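Carbohydrate deacetylase Agd3 (Neosartorya fumigata, PDB 6NWZ) probably removes N-acetyl groups from the exopolysaccharide galactosaminogalactan and is required for biofilm formation by the fungus. Local coordinates at residues T287-M292 with S296-E301; R495-C500 with V507-D512; D501-T506 with G518-L523; V526-T531 with V578-R583; Y543-A548 with Q571-T576. All blocks are in the same frame, centred on the assembly; numbering follows the deposited sequence.

Interaction 1 (T287-M292 with S296-E301)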
# COMPACT_ATOMS: atom_id res chain seq x y z
N THR A 287 17.60 8.06 12.48
CA THR A 287 17.11 7.42 13.70
C THR A 287 15.98 6.44 13.39
O THR A 287 15.99 5.30 13.87
CB THR A 287 16.63 8.48 14.69
OG1 THR A 287 17.72 9.34 15.04
CG2 THR A 287 16.07 7.82 15.94
N ILE A 288 15.01 6.87 12.59
CA ILE A 288 13.89 5.99 12.26
C ILE A 288 14.32 4.91 11.27
O ILE A 288 13.76 3.80 11.27
CB ILE A 288 12.69 6.82 11.73
CG1 ILE A 288 11.43 5.96 11.65
CG2 ILE A 288 13.01 7.43 10.36
CD1 ILE A 288 10.94 5.47 12.99
N ASN A 289 15.33 5.19 10.44
CA ASN A 289 15.85 4.16 9.55
C ASN A 289 16.43 2.99 10.33
O ASN A 289 16.20 1.83 9.99
CB ASN A 289 16.90 4.75 8.61
CG ASN A 289 16.29 5.30 7.33
OD1 ASN A 289 16.17 4.60 6.33
ND2 ASN A 289 15.88 6.57 7.37
N ALA A 290 17.18 3.28 11.40
CA ALA A 290 17.76 2.22 12.22
C ALA A 290 16.72 1.45 13.03
O ALA A 290 17.08 0.47 13.69
CB ALA A 290 18.81 2.81 13.16
N LYS A 291 15.45 1.86 13.01
CA LYS A 291 14.39 1.10 13.66
C LYS A 291 13.74 0.09 12.72
O LYS A 291 12.93 -0.72 13.18
CB LYS A 291 13.31 2.05 14.20
CG LYS A 291 13.80 2.99 15.27
CD LYS A 291 12.64 3.72 15.93
CE LYS A 291 13.14 4.59 17.07
NZ LYS A 291 12.03 5.25 17.81
N MET A 292 14.07 0.12 11.44
CA MET A 292 13.41 -0.72 10.47
C MET A 292 14.18 -2.01 10.26
O MET A 292 15.37 -2.11 10.58
CB MET A 292 13.26 0.03 9.15
CG MET A 292 12.68 1.40 9.33
SD MET A 292 12.44 2.27 7.77
CE MET A 292 11.31 3.55 8.32
N SER A 296 15.80 -2.08 4.66
CA SER A 296 14.93 -0.92 4.55
C SER A 296 15.70 0.30 4.06
O SER A 296 16.94 0.33 4.03
CB SER A 296 14.27 -0.61 5.89
OG SER A 296 13.34 -1.62 6.26
N SER A 297 14.94 1.32 3.68
CA SER A 297 15.49 2.58 3.19
C SER A 297 14.39 3.62 3.12
O SER A 297 13.57 3.61 2.20
CB SER A 297 16.12 2.39 1.81
OG SER A 297 16.42 3.64 1.22
N TYR A 298 14.35 4.53 4.09
CA TYR A 298 13.28 5.52 4.20
C TYR A 298 13.83 6.93 4.04
O TYR A 298 14.90 7.26 4.57
CB TYR A 298 12.56 5.39 5.54
CG TYR A 298 11.56 6.50 5.80
CD1 TYR A 298 10.30 6.48 5.22
CD2 TYR A 298 11.87 7.56 6.64
CE1 TYR A 298 9.38 7.49 5.46
CE2 TYR A 298 10.96 8.57 6.89
CZ TYR A 298 9.72 8.53 6.30
OH TYR A 298 8.82 9.54 6.54
N PHE A 299 13.10 7.76 3.30
CA PHE A 299 13.38 9.19 3.24
C PHE A 299 12.07 9.94 3.08
O PHE A 299 11.03 9.37 2.75
CB PHE A 299 14.38 9.54 2.13
CG PHE A 299 13.88 9.26 0.73
CD1 PHE A 299 13.07 10.17 0.07
CD2 PHE A 299 14.27 8.11 0.06
CE1 PHE A 299 12.63 9.92 -1.22
CE2 PHE A 299 13.83 7.85 -1.23
CZ PHE A 299 13.01 8.76 -1.87
N VAL A 300 12.14 11.25 3.30
CA VAL A 300 10.97 12.13 3.28
C VAL A 300 10.98 12.93 1.99
O VAL A 300 11.98 13.59 1.66
CB VAL A 300 10.96 13.06 4.50
CG1 VAL A 300 9.71 13.91 4.50
CG2 VAL A 300 11.06 12.24 5.79
N GLU A 301 9.87 12.88 1.26
CA GLU A 301 9.72 13.58 -0.02
C GLU A 301 8.90 14.85 0.17
O GLU A 301 7.86 14.84 0.84
CB GLU A 301 9.04 12.68 -1.06
CG GLU A 301 9.21 13.14 -2.49
CD GLU A 301 8.66 12.14 -3.49
OE1 GLU A 301 7.65 11.48 -3.18
OE2 GLU A 301 9.25 12.00 -4.59
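The Tyr298 ring has the amide nitrogen ND2 of Asn289 at its edge, near the ring plane. Two aliphatic groups approach the tyrosine obliquely. Ile288 CG2 lies 3.9 Å from Tyr298 CD2. The methyl CE of Met292, at the end of an extended chain, lies 3.6 Å from Tyr298 CB. The amide of Asn289 binds the tyrosine backbone at two points. Tyr298 N donates to Asn289 OD1 at 2.9 Å and nearly straight, 168°. Asn289 ND2 donates to Tyr298 O at 3.0 Å, with that oxygen in the amide plane. The same ND2 also serves Val285 O, one turn back, so the amide is fixed in rotation. Further along, Met292 CB packs on Ser296 OG, which is hydrogen-bonded to Asn293 and Leu589. Tyr298 OH reaches Thr252 OG1. The contact closes the connection between helix 275-289 and strand 300-304. This is the return leg of a beta-alpha-beta crossover that starts at strand 252-257 in the deacetylase domain.

Interaction 2 (R495-C500 with V507-D512)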
# COMPACT_ATOMS: atom_id res chain seq x y z
N ARG A 495 -5.34 11.50 9.63
CA ARG A 495 -5.88 12.43 10.61
C ARG A 495 -4.85 13.45 11.09
O ARG A 495 -5.17 14.26 11.97
CB ARG A 495 -6.45 11.65 11.80
CG ARG A 495 -7.69 10.85 11.44
CD ARG A 495 -7.97 9.75 12.44
NE ARG A 495 -9.07 8.89 12.01
CZ ARG A 495 -8.93 7.84 11.20
NH1 ARG A 495 -7.73 7.51 10.75
NH2 ARG A 495 -9.99 7.12 10.86
N ILE A 496 -3.63 13.41 10.55
CA ILE A 496 -2.67 14.49 10.72
C ILE A 496 -3.02 15.54 9.67
O ILE A 496 -2.59 15.45 8.52
CB ILE A 496 -1.22 14.00 10.57
CG1 ILE A 496 -0.98 12.78 11.46
CG2 ILE A 496 -0.25 15.11 10.92
CD1 ILE A 496 -1.22 13.03 12.94
N TYR A 497 -3.82 16.53 10.07
CA TYR A 497 -4.48 17.40 9.10
C TYR A 497 -3.54 18.48 8.57
O TYR A 497 -2.54 18.85 9.20
CB TYR A 497 -5.73 18.03 9.73
CG TYR A 497 -6.78 17.01 10.12
CD1 TYR A 497 -7.49 16.31 9.16
CD2 TYR A 497 -7.05 16.75 11.46
CE1 TYR A 497 -8.44 15.37 9.51
CE2 TYR A 497 -8.01 15.81 11.82
CZ TYR A 497 -8.70 15.13 10.84
OH TYR A 497 -9.66 14.20 11.18
N TYR A 498 -3.90 19.01 7.39
CA TYR A 498 -3.00 19.88 6.64
C TYR A 498 -2.74 21.20 7.35
O TYR A 498 -1.71 21.83 7.12
CB TYR A 498 -3.59 20.15 5.26
CG TYR A 498 -4.57 21.30 5.23
CD1 TYR A 498 -5.88 21.14 5.68
CD2 TYR A 498 -4.20 22.55 4.75
CE1 TYR A 498 -6.79 22.19 5.65
CE2 TYR A 498 -5.10 23.61 4.72
CZ TYR A 498 -6.39 23.42 5.17
OH TYR A 498 -7.28 24.47 5.14
N ASN A 499 -3.67 21.65 8.19
CA ASN A 499 -3.60 22.96 8.82
C ASN A 499 -3.35 22.84 10.32
O ASN A 499 -3.84 23.63 11.12
CB ASN A 499 -4.87 23.76 8.55
CG ASN A 499 -6.13 23.03 8.99
OD1 ASN A 499 -6.13 21.81 9.14
ND2 ASN A 499 -7.21 23.78 9.18
N CYS A 500 -2.56 21.84 10.71
CA CYS A 500 -2.27 21.58 12.11
C CYS A 500 -0.78 21.42 12.34
O CYS A 500 -0.07 20.84 11.51
CB CYS A 500 -3.00 20.35 12.61
SG CYS A 500 -4.68 20.71 13.14
N VAL A 507 -6.04 16.70 17.14
CA VAL A 507 -7.08 16.07 17.95
C VAL A 507 -8.36 16.89 17.91
O VAL A 507 -9.46 16.35 17.79
CB VAL A 507 -6.58 15.85 19.39
CG1 VAL A 507 -7.70 15.34 20.27
CG2 VAL A 507 -5.42 14.86 19.39
N GLN A 508 -8.23 18.22 17.98
CA GLN A 508 -9.40 19.08 17.96
C GLN A 508 -10.15 18.97 16.63
O GLN A 508 -11.37 18.78 16.60
CB GLN A 508 -9.00 20.53 18.23
CG GLN A 508 -10.17 21.41 18.57
CD GLN A 508 -10.93 20.88 19.76
OE1 GLN A 508 -10.33 20.48 20.76
NE2 GLN A 508 -12.25 20.87 19.66
N GLU A 509 -9.42 19.11 15.51
CA GLU A 509 -10.06 19.00 14.20
C GLU A 509 -10.62 17.60 13.97
O GLU A 509 -11.67 17.45 13.33
CB GLU A 509 -9.05 19.36 13.11
CG GLU A 509 -9.68 19.75 11.79
CD GLU A 509 -8.68 20.35 10.83
OE1 GLU A 509 -7.48 20.32 11.15
OE2 GLU A 509 -9.09 20.86 9.78
N TRP A 510 -9.94 16.57 14.48
CA TRP A 510 -10.47 15.21 14.40
C TRP A 510 -11.77 15.09 15.19
O TRP A 510 -12.72 14.43 14.75
CB TRP A 510 -9.42 14.23 14.92
CG TRP A 510 -9.84 12.80 15.00
CD1 TRP A 510 -10.42 12.04 14.03
CD2 TRP A 510 -9.65 11.93 16.12
NE1 TRP A 510 -10.63 10.76 14.48
CE2 TRP A 510 -10.16 10.66 15.76
CE3 TRP A 510 -9.10 12.10 17.40
CZ2 TRP A 510 -10.14 9.58 16.63
CZ3 TRP A 510 -9.08 11.02 18.26
CH2 TRP A 510 -9.60 9.78 17.88
N ILE A 511 -11.83 15.72 16.36
CA ILE A 511 -13.05 15.69 17.16
C ILE A 511 -14.17 16.46 16.47
O ILE A 511 -15.32 16.00 16.42
CB ILE A 511 -12.77 16.24 18.57
CG1 ILE A 511 -11.93 15.26 19.38
CG2 ILE A 511 -14.07 16.56 19.29
CD1 ILE A 511 -11.43 15.83 20.70
N ASP A 512 -13.85 17.63 15.92
CA ASP A 512 -14.88 18.52 15.39
C ASP A 512 -15.47 18.01 14.08
O ASP A 512 -16.66 18.20 13.83
CB ASP A 512 -14.31 19.93 15.20
CG ASP A 512 -13.79 20.54 16.49
OD1 ASP A 512 -13.94 19.91 17.55
OD2 ASP A 512 -13.23 21.66 16.43
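The loop 495-500 runs past one side of the helical segment 507-512, with Arg495 CA 6.6 Å from Trp510 CA and Tyr497 CA 7.7 Å from Glu509 CA. A type I turn from Tyr497 to Cys500 then bends the chain back toward the start of that helix. Glu509 is the residue most enclosed by the contact. Its chain is extended, with CG anti to the backbone N (chi1 -160°), and this takes it over the rim of the Tyr497 ring and sets the carboxylate beside the tyrosine CB. Glu509 CG lies over one face, offset toward the rim, and OE1 comes 3.2 Å from Tyr497 CB. The opposite face of that ring has the backbone oxygen of Arg495 over its rim. Glu509 OE1 also lies 3.5 Å from Cys500 SG. That sulfur forms the disulfide with Cys505, which ties the loop after strand 487-492 to the first turn of helix 503-513 within the deacetylase domain. Tyr497 turns its edge to Trp510: CB of the tryptophan lies in the tyrosine plane, 3.8 Å from Tyr497 CE2. Arg495 CD sits over the face of the Trp510 indole, 3.5 Å from Trp510 NE1. The guanidinium stands at 90° to the indole plane. Its NH1 forms a salt bridge with Glu527, one turn before the zinc ligand Asp530. Leu523 of helix 520-536 touches both Arg495 and Trp510.

Interaction 3 (D501-T506 with G518-L523)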
# COMPACT_ATOMS: atom_id res chain seq x y z
N ASP A 501 -0.31 21.94 13.48
CA ASP A 501 1.10 21.90 13.83
C ASP A 501 1.37 21.35 15.23
O ASP A 501 2.54 21.27 15.63
CB ASP A 501 1.72 23.30 13.71
CG ASP A 501 1.04 24.31 14.62
OD1 ASP A 501 -0.11 24.07 15.03
OD2 ASP A 501 1.66 25.35 14.93
N THR A 502 0.34 20.98 15.98
CA THR A 502 0.48 20.45 17.33
C THR A 502 -0.46 19.27 17.50
O THR A 502 -1.44 19.13 16.75
CB THR A 502 0.16 21.51 18.39
OG1 THR A 502 -1.22 21.90 18.27
CG2 THR A 502 1.06 22.73 18.24
N PRO A 503 -0.19 18.39 18.47
CA PRO A 503 -1.18 17.34 18.78
C PRO A 503 -2.55 17.89 19.14
O PRO A 503 -3.56 17.34 18.70
CB PRO A 503 -0.53 16.59 19.95
CG PRO A 503 0.93 16.82 19.78
CD PRO A 503 1.05 18.22 19.24
N ALA A 504 -2.60 18.96 19.93
CA ALA A 504 -3.87 19.57 20.30
C ALA A 504 -4.68 19.97 19.07
O ALA A 504 -5.90 19.81 19.04
CB ALA A 504 -3.64 20.79 21.19
N CYS A 505 -4.01 20.51 18.05
CA CYS A 505 -4.70 20.93 16.84
C CYS A 505 -5.36 19.74 16.14
O CYS A 505 -6.56 19.75 15.88
CB CYS A 505 -3.74 21.66 15.91
SG CYS A 505 -4.47 22.33 14.38
N THR A 506 -4.56 18.71 15.80
CA THR A 506 -5.11 17.57 15.06
C THR A 506 -6.23 16.90 15.84
O THR A 506 -7.27 16.56 15.26
CB THR A 506 -4.02 16.55 14.74
OG1 THR A 506 -3.07 16.48 15.82
CG2 THR A 506 -3.31 16.90 13.45
N GLY A 518 -10.94 11.32 22.12
CA GLY A 518 -9.81 10.82 22.87
C GLY A 518 -8.64 11.76 22.76
O GLY A 518 -8.78 12.94 22.40
N SER A 519 -7.46 11.23 23.08
CA SER A 519 -6.22 11.99 23.07
C SER A 519 -5.51 11.80 21.73
O SER A 519 -6.04 11.21 20.79
CB SER A 519 -5.34 11.57 24.23
OG SER A 519 -4.90 10.24 24.06
N PHE A 520 -4.27 12.29 21.66
CA PHE A 520 -3.47 12.10 20.46
C PHE A 520 -3.06 10.65 20.29
O PHE A 520 -2.92 10.17 19.16
CB PHE A 520 -2.25 13.03 20.50
CG PHE A 520 -1.45 13.05 19.23
CD1 PHE A 520 -2.06 13.23 18.00
CD2 PHE A 520 -0.06 12.91 19.27
CE1 PHE A 520 -1.31 13.26 16.83
CE2 PHE A 520 0.69 12.93 18.11
CZ PHE A 520 0.07 13.11 16.88
N ASP A 521 -2.87 9.92 21.40
CA ASP A 521 -2.56 8.50 21.31
C ASP A 521 -3.74 7.72 20.75
O ASP A 521 -3.56 6.77 19.98
CB ASP A 521 -2.16 7.95 22.68
CG ASP A 521 -0.75 8.35 23.09
OD1 ASP A 521 0.06 8.70 22.20
OD2 ASP A 521 -0.46 8.32 24.30
N ASP A 522 -4.96 8.11 21.12
CA ASP A 522 -6.14 7.51 20.53
C ASP A 522 -6.17 7.72 19.02
O ASP A 522 -6.49 6.80 18.26
CB ASP A 522 -7.40 8.07 21.18
CG ASP A 522 -7.53 7.65 22.63
OD1 ASP A 522 -7.38 6.45 22.90
OD2 ASP A 522 -7.76 8.52 23.50
N LEU A 523 -5.84 8.93 18.57
CA LEU A 523 -5.78 9.20 17.13
C LEU A 523 -4.69 8.37 16.47
O LEU A 523 -4.91 7.81 15.38
CB LEU A 523 -5.54 10.70 16.89
CG LEU A 523 -5.46 11.23 15.46
CD1 LEU A 523 -5.94 12.67 15.42
CD2 LEU A 523 -4.04 11.14 14.89
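Phe520 and Leu523 of segment 518-523 meet Pro503 and Thr506 at the start of the preceding helix. Gly518 leads in with a positive phi of 129°, a conformation suited to glycine. Ser519 is the N-cap of helix 520-536. Asp522 OD2 accepts from Ser519 N at 2.8 Å through its anti lone pair. Ser519 OG in turn accepts a weak bond from Asp521 N, and the serine and Asp522 form a capping box. Phe520 follows and makes the main contact. A chi1 of -173° points its side chain at the neighbouring helix and turns one ring face to Pro503. Pro503 CB stands 4.0 Å from the centroid of the Phe520 ring in a CH-pi contact. Thr506 OG1 approaches the same ring obliquely, 3.8 Å from Phe520 CE1. Leu523, one turn on, brings CD1 to 4.1 Å from Thr506 O. On the first segment Thr502 caps helix 503-513, its OG1 accepting from Cys505 N at 3.1 Å. Ile569 touches Pro503, Thr506 and Phe520 from helix 569-584. The arrangement is a pair of consecutive helices, each capped by a hydroxyl residue, packed through their first turns in the deacetylase domain.

Interaction 4 (V526-T531 with V578-R583); sequences VEKADT and VQEFVR. With ZN (zinc ion), chain I.
Lys528 and Glu580 leave their helices with nearly the same first torsion, chi1 -179° and -176°, which directs both chains into the gap between the helices. Each chain then bends. The lysine turns at chi3 (61°), and the glutamate turns at chi2. The two chains pass at about a right angle and touch mainly through their methylene groups. Lys528 CG lies 3.6 Å from Glu580 CG. Lys528 CD is as close to Glu580 OE1, while the ammonium stays further off. The salt bridge from Lys528 NZ to Glu580 OE1 is long, at 4.0 Å. The carboxylate has a firmer partner within its own helix. Arg583 meets Glu580 side-on with two nitrogens: NH2 to OE2 at 2.7 Å, and NE to OE1 at 3.2 Å. Glu580 OE2 lies nearly in the guanidinium plane. Arg583 NH2 also donates to Thr163 O. Elsewhere on helix 520-536, Asp530 OD2 binds a zinc ion, and His534 supplies a second protein ligand. Asp530 OD1 is paired with Arg533. Helices 520-536 and 569-584 also touch where Thr576 meets Lys528 and Met532 meets Glu580. The three charged residues form a salt-bridge network at the surface. The arginine probably balances the glutamate charge more closely than the lysine does. The lysine, at long range, probably adds only a weak attraction between the helices.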
# COMPACT_ATOMS: atom_id res chain seq x y z
N VAL A 526 -5.85 4.61 16.01
CA VAL A 526 -6.68 4.31 14.84
C VAL A 526 -5.87 4.48 13.56
O VAL A 526 -6.10 3.76 12.58
CB VAL A 526 -7.97 5.16 14.83
CG1 VAL A 526 -8.44 5.42 16.25
CG2 VAL A 526 -7.78 6.46 14.08
N GLU A 527 -4.91 5.40 13.54
CA GLU A 527 -4.03 5.52 12.39
C GLU A 527 -3.14 4.29 12.24
O GLU A 527 -2.83 3.88 11.12
CB GLU A 527 -3.17 6.78 12.49
CG GLU A 527 -3.93 8.06 12.19
CD GLU A 527 -4.35 8.15 10.74
OE1 GLU A 527 -3.60 7.65 9.86
OE2 GLU A 527 -5.43 8.73 10.48
N LYS A 528 -2.73 3.70 13.36
CA LYS A 528 -1.92 2.49 13.32
C LYS A 528 -2.67 1.34 12.66
O LYS A 528 -2.14 0.64 11.80
CB LYS A 528 -1.49 2.12 14.75
CG LYS A 528 -0.61 0.88 14.84
CD LYS A 528 0.01 0.75 16.23
CE LYS A 528 -1.04 0.61 17.31
NZ LYS A 528 -0.40 0.43 18.65
N ALA A 529 -3.93 1.14 13.06
CA ALA A 529 -4.71 0.04 12.50
C ALA A 529 -4.98 0.26 11.02
O ALA A 529 -4.83 -0.66 10.20
CB ALA A 529 -6.02 -0.12 13.26
N ASP A 530 -5.36 1.48 10.65
CA ASP A 530 -5.73 1.76 9.27
C ASP A 530 -4.53 1.67 8.34
O ASP A 530 -4.65 1.16 7.22
CB ASP A 530 -6.40 3.13 9.19
CG ASP A 530 -6.90 3.43 7.81
OD1 ASP A 530 -7.82 2.72 7.36
OD2 ASP A 530 -6.36 4.36 7.19
N THR A 531 -3.37 2.14 8.78
CA THR A 531 -2.19 2.10 7.92
C THR A 531 -1.62 0.69 7.80
O THR A 531 -1.08 0.34 6.74
CB THR A 531 -1.12 3.06 8.45
OG1 THR A 531 -1.71 4.34 8.69
CG2 THR A 531 0.01 3.21 7.43
N VAL A 578 5.86 2.76 11.78
CA VAL A 578 7.06 1.96 11.54
C VAL A 578 7.24 0.92 12.65
O VAL A 578 7.55 -0.24 12.38
CB VAL A 578 8.29 2.86 11.41
CG1 VAL A 578 9.56 2.01 11.41
CG2 VAL A 578 8.21 3.72 10.15
N GLN A 579 7.06 1.33 13.91
CA GLN A 579 7.27 0.41 15.01
C GLN A 579 6.27 -0.73 14.99
O GLN A 579 6.61 -1.88 15.31
CB GLN A 579 7.21 1.16 16.34
CG GLN A 579 8.35 2.16 16.52
CD GLN A 579 8.33 2.84 17.86
OE1 GLN A 579 7.96 2.24 18.88
NE2 GLN A 579 8.71 4.11 17.89
N GLU A 580 5.02 -0.45 14.62
CA GLU A 580 4.03 -1.52 14.55
C GLU A 580 4.32 -2.47 13.39
O GLU A 580 4.21 -3.69 13.54
CB GLU A 580 2.63 -0.94 14.42
CG GLU A 580 1.53 -2.00 14.45
CD GLU A 580 1.40 -2.66 15.81
OE1 GLU A 580 1.98 -2.17 16.80
OE2 GLU A 580 0.69 -3.68 15.89
N PHE A 581 4.68 -1.92 12.23
CA PHE A 581 5.05 -2.76 11.10
C PHE A 581 6.19 -3.70 11.46
O PHE A 581 6.15 -4.89 11.15
CB PHE A 581 5.42 -1.87 9.91
CG PHE A 581 5.81 -2.61 8.67
CD1 PHE A 581 4.85 -2.99 7.75
CD2 PHE A 581 7.14 -2.91 8.41
CE1 PHE A 581 5.21 -3.67 6.59
CE2 PHE A 581 7.51 -3.59 7.26
CZ PHE A 581 6.54 -3.97 6.35
N VAL A 582 7.21 -3.18 12.15
CA VAL A 582 8.36 -4.00 12.52
C VAL A 582 7.98 -5.01 13.60
O VAL A 582 8.57 -6.10 13.68
CB VAL A 582 9.53 -3.10 12.95
CG1 VAL A 582 10.62 -3.91 13.61
CG2 VAL A 582 10.10 -2.37 11.73
N ARG A 583 6.98 -4.70 14.42
CA ARG A 583 6.53 -5.65 15.44
C ARG A 583 5.86 -6.88 14.82
O ARG A 583 5.91 -7.97 15.40
CB ARG A 583 5.58 -4.97 16.41
CG ARG A 583 5.09 -5.88 17.51
CD ARG A 583 4.09 -5.18 18.39
NE ARG A 583 2.76 -5.11 17.79
CZ ARG A 583 1.83 -6.04 17.94
NH1 ARG A 583 2.09 -7.14 18.65
NH2 ARG A 583 0.64 -5.90 17.38
ZN ZN I . -6.19 5.21 5.44

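Interaction 5 (Y543-A548 with Q571-T576); sequences YMFHQA and QAWVET. With ZN (zinc ion), chain M.
Trp573 is the centre of this contact, with Phe545 and Tyr543 from one strand packed against its indole. A chi1 of -177° swings the indole away from its own backbone N, and the ring reaches from helix 569-584 toward strand 542-546. Phe545 meets it edge-to-face. Phe545 CZ sits over the face of the indole, offset toward the rim and 3.4 Å from Trp573 CE3. The planes of Phe545 and the six-membered ring of Trp573 are 65° apart and their centroids 4.9 Å. Tyr543 lies against the far end of the same indole. Trp573 CH2 stands over a face of the Tyr543 ring, 3.8 Å from Tyr543 CD2. This second pair is oblique, with planes at 50°. The three rings form a buried aromatic cluster between strand and helix. Phe570 adds another edge-to-face partner for Phe545, and Trp492 meets the ring of Tyr543. Next to Phe545 in the strand, His546 NE2 binds a zinc ion at 2.3 Å, and Asp255 is the other protein ligand. Tyr543 in turn touches His534, a ligand of a second zinc. No hydrogen bond crosses between the two segments, and their contact is apolar ring packing. The indole N-H, the one polar group of the tryptophan side chain, is taken by Glu527 OE1 of helix 520-536.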
# COMPACT_ATOMS: atom_id res chain seq x y z
N TYR A 543 1.39 8.66 1.20
CA TYR A 543 0.62 9.27 2.28
C TYR A 543 0.80 10.78 2.25
O TYR A 543 1.88 11.29 1.96
CB TYR A 543 1.04 8.68 3.65
CG TYR A 543 0.65 7.22 3.79
CD1 TYR A 543 1.44 6.22 3.24
CD2 TYR A 543 -0.51 6.85 4.46
CE1 TYR A 543 1.09 4.88 3.36
CE2 TYR A 543 -0.87 5.51 4.58
CZ TYR A 543 -0.07 4.53 4.03
OH TYR A 543 -0.41 3.20 4.14
N MET A 544 -0.29 11.49 2.56
CA MET A 544 -0.36 12.94 2.42
C MET A 544 -0.09 13.62 3.75
O MET A 544 -0.78 13.36 4.74
CB MET A 544 -1.74 13.33 1.90
CG MET A 544 -1.99 14.83 1.88
SD MET A 544 -3.74 15.20 2.08
CE MET A 544 -3.99 14.66 3.77
N PHE A 545 0.91 14.51 3.76
CA PHE A 545 1.18 15.38 4.90
C PHE A 545 1.49 16.78 4.39
O PHE A 545 1.57 17.02 3.18
CB PHE A 545 2.33 14.85 5.76
CG PHE A 545 2.08 13.48 6.33
CD1 PHE A 545 1.28 13.31 7.45
CD2 PHE A 545 2.64 12.35 5.75
CE1 PHE A 545 1.05 12.05 7.98
CE2 PHE A 545 2.41 11.09 6.27
CZ PHE A 545 1.61 10.93 7.39
N HIS A 546 1.65 17.72 5.32
CA HIS A 546 1.85 19.12 4.97
C HIS A 546 2.92 19.74 5.86
O HIS A 546 3.26 19.20 6.91
CB HIS A 546 0.53 19.91 5.07
CG HIS A 546 -0.48 19.49 4.04
ND1 HIS A 546 -1.14 18.28 4.10
CD2 HIS A 546 -0.91 20.11 2.92
CE1 HIS A 546 -1.95 18.18 3.06
NE2 HIS A 546 -1.83 19.27 2.33
N GLN A 547 3.44 20.89 5.42
CA GLN A 547 4.64 21.46 6.03
C GLN A 547 4.42 21.80 7.50
O GLN A 547 5.34 21.66 8.31
CB GLN A 547 5.10 22.69 5.25
CG GLN A 547 4.10 23.85 5.22
CD GLN A 547 4.28 24.83 6.38
OE1 GLN A 547 5.37 24.93 6.95
NE2 GLN A 547 3.22 25.55 6.71
N ALA A 548 3.21 22.24 7.86
CA ALA A 548 2.94 22.58 9.25
C ALA A 548 3.07 21.38 10.17
O ALA A 548 3.28 21.56 11.37
CB ALA A 548 1.54 23.19 9.37
N GLN A 571 6.31 13.12 12.73
CA GLN A 571 7.20 12.09 13.25
C GLN A 571 6.45 11.11 14.14
O GLN A 571 6.69 9.89 14.07
CB GLN A 571 8.35 12.74 14.01
CG GLN A 571 9.27 13.57 13.13
CD GLN A 571 10.19 14.47 13.93
OE1 GLN A 571 9.79 15.55 14.36
NE2 GLN A 571 11.42 14.02 14.14
N ALA A 572 5.54 11.60 14.98
CA ALA A 572 4.77 10.71 15.84
C ALA A 572 3.95 9.71 15.04
O ALA A 572 3.76 8.57 15.48
CB ALA A 572 3.85 11.52 16.76
N TRP A 573 3.47 10.12 13.87
CA TRP A 573 2.73 9.19 13.02
C TRP A 573 3.67 8.14 12.44
O TRP A 573 3.38 6.94 12.49
CB TRP A 573 2.01 9.96 11.91
CG TRP A 573 1.16 9.10 11.01
CD1 TRP A 573 -0.18 8.84 11.15
CD2 TRP A 573 1.58 8.40 9.83
NE1 TRP A 573 -0.61 8.02 10.14
CE2 TRP A 573 0.45 7.74 9.31
CE3 TRP A 573 2.80 8.27 9.16
CZ2 TRP A 573 0.50 6.95 8.16
CZ3 TRP A 573 2.85 7.50 8.01
CH2 TRP A 573 1.71 6.84 7.53
N VAL A 574 4.81 8.57 11.89
CA VAL A 574 5.76 7.63 11.31
C VAL A 574 6.30 6.68 12.37
O VAL A 574 6.41 5.47 12.15
CB VAL A 574 6.89 8.39 10.59
CG1 VAL A 574 7.93 7.43 10.03
CG2 VAL A 574 6.31 9.26 9.48
N GLU A 575 6.62 7.21 13.56
CA GLU A 575 7.07 6.34 14.65
C GLU A 575 6.03 5.28 14.97
O GLU A 575 6.35 4.11 15.15
CB GLU A 575 7.39 7.18 15.89
CG GLU A 575 8.66 8.01 15.77
CD GLU A 575 9.93 7.17 15.89
OE1 GLU A 575 9.82 5.99 16.27
OE2 GLU A 575 11.02 7.70 15.61
N THR A 576 4.75 5.68 15.04
CA THR A 576 3.70 4.72 15.34
C THR A 576 3.60 3.66 14.25
O THR A 576 3.49 2.46 14.54
CB THR A 576 2.37 5.46 15.49
OG1 THR A 576 2.43 6.31 16.64
CG2 THR A 576 1.21 4.47 15.64
ZN ZN M . -2.07 18.93 0.03

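All five interactions lie in the deacetylase domain. They follow the chain from interaction 1 at 287-301 to interaction 5, with two exceptions: the segments of interactions 2 and 3 alternate, and interaction 4 spans interaction 5. Helix 569-584 links most of them. It carries one side of interactions 4 and 5, whose centres are about 13 Å apart, and Lys291 of interaction 1 bridges to its Glu575. Interactions 2 and 3 share helix 503-513, with centres about 7 Å apart. Interactions 1 and 5 reach the same sheet. Together the contacts tie helices 503-513, 520-536 and 569-584 to strand 542-546. Asp530 and His546, on two of these elements, each bind a zinc ion.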